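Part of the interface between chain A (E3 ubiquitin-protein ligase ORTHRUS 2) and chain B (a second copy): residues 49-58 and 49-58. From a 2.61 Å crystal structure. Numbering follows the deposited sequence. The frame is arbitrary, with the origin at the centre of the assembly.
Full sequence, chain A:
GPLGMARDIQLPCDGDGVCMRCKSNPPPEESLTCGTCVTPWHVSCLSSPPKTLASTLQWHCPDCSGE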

# COMPACT_ATOMS: atom_id res chain seq x y z
N PRO A 49 -0.41 -10.16 8.59
CA PRO A 49 -0.43 -8.87 7.91
C PRO A 49 0.90 -8.17 8.05
O PRO A 49 1.66 -8.41 9.01
CB PRO A 49 -1.55 -8.11 8.64
CG PRO A 49 -2.40 -9.18 9.24
CD PRO A 49 -1.43 -10.24 9.64
N PRO A 50 1.25 -7.29 7.11
CA PRO A 50 2.54 -6.59 7.20
C PRO A 50 2.59 -5.68 8.42
O PRO A 50 1.60 -5.05 8.79
CB PRO A 50 2.60 -5.79 5.89
CG PRO A 50 1.16 -5.63 5.49
CD PRO A 50 0.50 -6.91 5.90
N LYS A 51 3.77 -5.63 9.05
CA LYS A 51 3.94 -4.90 10.30
C LYS A 51 4.85 -3.69 10.19
O LYS A 51 4.90 -2.89 11.13
CB LYS A 51 4.49 -5.84 11.38
CG LYS A 51 3.58 -7.01 11.72
CD LYS A 51 4.28 -8.06 12.58
CE LYS A 51 5.80 -7.95 12.50
NZ LYS A 51 6.47 -9.22 12.88
N THR A 52 5.58 -3.53 9.09
CA THR A 52 6.40 -2.35 8.87
C THR A 52 5.92 -1.62 7.62
O THR A 52 5.21 -2.17 6.78
CB THR A 52 7.89 -2.71 8.72
OG1 THR A 52 8.12 -3.30 7.43
CG2 THR A 52 8.31 -3.70 9.80
N LEU A 53 6.32 -0.35 7.51
CA LEU A 53 5.89 0.46 6.38
C LEU A 53 6.51 -0.03 5.08
O LEU A 53 5.86 -0.01 4.03
CB LEU A 53 6.23 1.92 6.62
CG LEU A 53 5.86 2.88 5.48
CD1 LEU A 53 4.57 3.61 5.79
CD2 LEU A 53 6.99 3.86 5.23
N ALA A 54 7.77 -0.48 5.13
CA ALA A 54 8.42 -0.99 3.92
C ALA A 54 7.80 -2.31 3.47
O ALA A 54 7.65 -2.56 2.27
CB ALA A 54 9.92 -1.14 4.15
N SER A 55 7.45 -3.18 4.42
CA SER A 55 6.82 -4.44 4.07
C SER A 55 5.44 -4.23 3.47
O SER A 55 4.96 -5.07 2.70
CB SER A 55 6.73 -5.35 5.29
OG SER A 55 7.85 -5.18 6.14
N THR A 56 4.78 -3.11 3.80
CA THR A 56 3.48 -2.81 3.21
C THR A 56 3.61 -2.26 1.80
O THR A 56 2.71 -2.47 0.97
CB THR A 56 2.73 -1.82 4.10
OG1 THR A 56 2.83 -2.23 5.47
CG2 THR A 56 1.27 -1.75 3.71
N LEU A 57 4.71 -1.57 1.50
CA LEU A 57 4.90 -1.00 0.17
C LEU A 57 5.31 -2.07 -0.84
O LEU A 57 4.65 -2.25 -1.87
CB LEU A 57 5.94 0.12 0.23
CG LEU A 57 5.50 1.30 1.09
CD1 LEU A 57 6.48 2.46 1.02
CD2 LEU A 57 4.11 1.74 0.67
N GLN A 58 6.40 -2.78 -0.56
CA GLN A 58 6.83 -3.90 -1.41
C GLN A 58 6.30 -5.22 -0.85
O GLN A 58 7.03 -6.16 -0.56
CB GLN A 58 8.35 -3.91 -1.52
N PRO B 49 5.49 10.41 8.19
CA PRO B 49 5.03 9.21 7.49
C PRO B 49 3.79 8.63 8.14
O PRO B 49 3.47 8.96 9.29
CB PRO B 49 6.23 8.25 7.62
CG PRO B 49 7.41 9.15 7.83
CD PRO B 49 6.87 10.27 8.68
N PRO B 50 3.06 7.76 7.43
CA PRO B 50 1.86 7.16 8.03
C PRO B 50 2.20 6.35 9.27
O PRO B 50 3.30 5.81 9.40
CB PRO B 50 1.31 6.27 6.91
CG PRO B 50 1.87 6.86 5.65
CD PRO B 50 3.23 7.36 6.03
N LYS B 51 1.23 6.26 10.18
CA LYS B 51 1.44 5.61 11.46
C LYS B 51 0.64 4.33 11.64
O LYS B 51 0.91 3.57 12.58
CB LYS B 51 1.11 6.57 12.61
CG LYS B 51 2.05 7.76 12.72
N THR B 52 -0.35 4.06 10.78
CA THR B 52 -1.15 2.85 10.86
C THR B 52 -1.13 2.15 9.51
O THR B 52 -0.58 2.66 8.52
CB THR B 52 -2.59 3.15 11.28
OG1 THR B 52 -3.25 3.90 10.26
CG2 THR B 52 -2.62 3.94 12.58
N LEU B 53 -1.73 0.96 9.47
CA LEU B 53 -1.84 0.22 8.22
C LEU B 53 -2.91 0.81 7.31
O LEU B 53 -2.74 0.86 6.09
CB LEU B 53 -2.12 -1.25 8.50
CG LEU B 53 -2.36 -2.15 7.28
CD1 LEU B 53 -1.04 -2.67 6.74
CD2 LEU B 53 -3.29 -3.30 7.64
N ALA B 54 -4.03 1.27 7.90
CA ALA B 54 -5.09 1.87 7.09
C ALA B 54 -4.63 3.17 6.46
O ALA B 54 -4.94 3.45 5.29
CB ALA B 54 -6.33 2.10 7.95
N SER B 55 -3.88 3.99 7.20
CA SER B 55 -3.36 5.24 6.65
C SER B 55 -2.27 5.00 5.61
O SER B 55 -1.92 5.94 4.89
CB SER B 55 -2.83 6.13 7.77
OG SER B 55 -2.19 5.36 8.78
N THR B 56 -1.73 3.79 5.53
CA THR B 56 -0.77 3.44 4.48
C THR B 56 -1.46 2.87 3.25
O THR B 56 -1.07 3.17 2.12
CB THR B 56 0.25 2.43 5.02
OG1 THR B 56 0.86 2.95 6.21
CG2 THR B 56 1.33 2.16 3.98
N LEU B 57 -2.50 2.05 3.45
CA LEU B 57 -3.19 1.43 2.32
C LEU B 57 -4.00 2.46 1.54
O LEU B 57 -3.95 2.50 0.31
CB LEU B 57 -4.08 0.30 2.82
CG LEU B 57 -3.30 -0.87 3.42
CD1 LEU B 57 -4.20 -2.05 3.75
CD2 LEU B 57 -2.18 -1.28 2.48
N GLN B 58 -4.75 3.30 2.24
CA GLN B 58 -5.42 4.46 1.65
C GLN B 58 -4.74 5.69 2.24
O GLN B 58 -5.09 6.16 3.32
CB GLN B 58 -6.93 4.44 1.91
CG GLN B 58 -7.62 5.78 1.66
CD GLN B 58 -9.02 5.62 1.13
OE1 GLN B 58 -9.28 5.83 -0.06
NE2 GLN B 58 -9.94 5.23 2.00

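The two copies present the same short segment to each other, and the contact is made by side chains packing together. No hydrogen bond crosses between the stretches. Together they bury 304 Å².

The threonines sit at the centre. Thr56(A) and Thr56(B) are both buried, and both point toward the other stretch. Their methyl groups meet, with CG2 of Thr56(A) 3.9 Å from CG2 of Thr56(B). Each threonine has chi1 in the m well. In this rotamer the hydroxyl turns back to its own chain. OG1 of Thr56(A) donates to O of Thr52(A) at 2.7 Å, and OG1 of Thr56(B) donates to O of Thr52(B), also at 2.7 Å. The polar group is thus satisfied within its chain while the methyl is free to pack. Threonine suits the place because it offers both groups on one small branched side chain.

Leu53(A) has the largest area covered by the other stretch, 62 Å². Leu53(B) and Thr56(B) follow with 54 Å² each. Leu53(A) and Leu53(B) both have chi1 in t. chi2 is 100° in Leu53(A), between wells, and 86° in Leu53(B), in p. With these angles CD1 of each lies against the other stretch. Leu53(A) points toward chain B. Leu53(B) leaves its backbone sideways, but its end comes nearer. CD1 of Leu53(A) lies 4.0 Å from CD of Pro50(B) and 3.8 Å from OG1 of Thr56(B). CD1 of Leu53(B) lies 3.9 Å from CG of Pro50(A) and 3.9 Å from CG2 of Thr56(A). The proline rings give these methyls a compact apolar surface. Their puckers differ, C-gamma endo in Pro50(A) and exo in Pro50(B), yet both rings make the contact.

Leu57(A) and Leu57(B) share the m, t rotamer. Each starts sideways and brings its end nearer. CD2 of Leu57(B) reaches CG2 of Thr56(A) at 3.7 Å. The matching approach, CD2 of Leu57(A) to CG2 of Thr56(B), is looser at 4.3 Å.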